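Local coordinates for flagellar protein FliT (Bordetella bronchiseptica, PDB 3H3M) that probably acts as a flagellar export chaperone, as other FliT family members do in binding the filament-cap protein before its secretion, at residues 25-28 with 29-33. Numbering follows the deposited sequence.
Sequences QDIA and NLTSR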
loop_
_atom_site.group_PDB
_atom_site.type_symbol
_atom_site.label_atom_id
_atom_site.label_comp_id
_atom_site.label_asym_id
_atom_site.label_seq_id
_atom_site.Cartn_x
_atom_site.Cartn_y
_atom_site.Cartn_z
ATOM N N GLN A 25 -9.500 -2.231 -9.911
ATOM C CA GLN A 25 -9.403 -3.673 -10.113
ATOM C C GLN A 25 -7.975 -4.024 -10.527
ATOM O O GLN A 25 -7.361 -4.893 -9.941
ATOM C CB GLN A 25 -10.431 -4.122 -11.159
ATOM C CG GLN A 25 -10.384 -5.594 -11.463
ATOM C CD GLN A 25 -10.871 -6.409 -10.317
ATOM O OE1 GLN A 25 -12.069 -6.400 -10.029
ATOM N NE2 GLN A 25 -9.964 -7.135 -9.648
ATOM N N ASP A 26 -7.447 -3.304 -11.508
ATOM C CA ASP A 26 -6.098 -3.543 -12.006
ATOM C C ASP A 26 -5.041 -3.397 -10.955
ATOM O O ASP A 26 -4.048 -4.118 -11.006
ATOM C CB ASP A 26 -5.762 -2.621 -13.191
ATOM C CG ASP A 26 -6.623 -2.900 -14.410
ATOM O OD1 ASP A 26 -6.869 -4.087 -14.718
ATOM O OD2 ASP A 26 -7.088 -1.935 -15.049
ATOM N N ILE A 27 -5.217 -2.433 -10.046
ATOM C CA ILE A 27 -4.275 -2.219 -8.925
ATOM C C ILE A 27 -4.373 -3.339 -7.890
ATOM O O ILE A 27 -3.347 -3.794 -7.351
ATOM C CB ILE A 27 -4.463 -0.831 -8.191
ATOM C CG1 ILE A 27 -4.086 0.348 -9.112
ATOM C CG2 ILE A 27 -3.608 -0.782 -6.877
ATOM C CD1 ILE A 27 -4.548 1.718 -8.632
ATOM N N ALA A 28 -5.593 -3.772 -7.612
ATOM C CA ALA A 28 -5.799 -4.942 -6.816
ATOM C C ALA A 28 -5.126 -6.144 -7.488
ATOM O O ALA A 28 -4.439 -6.922 -6.839
ATOM C CB ALA A 28 -7.295 -5.183 -6.586
ATOM N N ASN A 29 -5.257 -6.291 -8.800
ATOM C CA ASN A 29 -4.673 -7.490 -9.428
ATOM C C ASN A 29 -3.162 -7.429 -9.337
ATOM O O ASN A 29 -2.500 -8.420 -8.976
ATOM C CB ASN A 29 -5.168 -7.687 -10.883
ATOM C CG ASN A 29 -6.682 -7.990 -10.951
ATOM O OD1 ASN A 29 -7.272 -8.500 -9.975
ATOM N ND2 ASN A 29 -7.313 -7.664 -12.100
ATOM N N LEU A 30 -2.635 -6.241 -9.608
ATOM C CA LEU A 30 -1.216 -6.008 -9.557
ATOM C C LEU A 30 -0.652 -6.227 -8.160
ATOM O O LEU A 30 0.360 -6.870 -8.010
ATOM C CB LEU A 30 -0.906 -4.601 -10.024
ATOM C CG LEU A 30 0.578 -4.313 -10.016
ATOM C CD1 LEU A 30 1.376 -5.275 -10.879
ATOM C CD2 LEU A 30 0.781 -2.890 -10.446
ATOM N N THR A 31 -1.341 -5.717 -7.140
ATOM C CA THR A 31 -0.893 -5.877 -5.747
ATOM C C THR A 31 -0.940 -7.340 -5.307
ATOM O O THR A 31 -0.137 -7.752 -4.471
ATOM C CB THR A 31 -1.667 -4.946 -4.772
ATOM O OG1 THR A 31 -3.071 -5.199 -4.880
ATOM C CG2 THR A 31 -1.386 -3.502 -5.092
ATOM N N SER A 32 -1.846 -8.125 -5.908
ATOM C CA SER A 32 -1.905 -9.566 -5.666
ATOM C C SER A 32 -0.697 -10.284 -6.318
ATOM O O SER A 32 -0.113 -11.216 -5.739
ATOM C CB SER A 32 -3.238 -10.157 -6.162
ATOM O OG SER A 32 -4.361 -9.724 -5.377
ATOM N N ARG A 33 -0.316 -9.855 -7.516
ATOM C CA ARG A 33 0.938 -10.326 -8.118
ATOM C C ARG A 33 2.119 -9.934 -7.237
ATOM O O ARG A 33 3.035 -10.741 -7.019
ATOM C CB ARG A 33 1.115 -9.770 -9.545
ATOM C CG ARG A 33 0.468 -10.652 -10.628
ATOM C CD ARG A 33 0.512 -10.009 -11.981
ATOM N NE ARG A 33 -0.648 -9.138 -12.132
ATOM C CZ ARG A 33 -0.727 -8.034 -12.891
ATOM N NH1 ARG A 33 0.318 -7.615 -13.635
ATOM N NH2 ARG A 33 -1.885 -7.334 -12.898
#
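Gln25 and Asn29, one turn apart on helix 20-39, join by both backbone and side chain. Asn29 N donates to Gln25 O at 2.8 Å, and the same i to i+4 pattern continues from Leu30 to Asp26, Thr31 to Ile27 and Ser32 to Ala28. The two side-chain amides of the same pair also meet: Gln25 NE2 donates to Asn29 OD1 at 3.0 Å, with a bent N-H...O angle of 137°. The Gln25 chain, with CG anti to the backbone N, folds back at chi2 (70°) to bring NE2 there. The amide planes lie 26° apart, and NE2 stands above the carbonyl plane of Asn29, missing its lone pairs.

Hydroxyls add to the backbone pattern. Thr31 OG1, turned between its own N and carbonyl carbon, lies 2.9 Å from both Ile27 O and Ala28 O; its single proton can serve either. Ser32 OG reaches Ala28 O at 3.2 Å from the face opposite to Ser32 N. Asn87 ND2 of helix 72-105 hydrogen-bonds to both hydroxyl oxygens.

Apolar contact is modest: Ile27 CG2 meets Thr31 CG2 at 3.9 Å. Ile27 also packs on Leu56 and Ile84, Leu30 on Tyr53 and Ala28 on Leu80, so this side faces the interior of the three-helix bundle.

Ala28 O is thus satisfied by two Ser32 donors, and hydroxyls turned back on their own helix still accept from Asn87, which joins it to helix 72-105 on that side. The bent Gln25-Asn29 amide bond, off the lone pairs, is probably a weak addition to the backbone bond beside it.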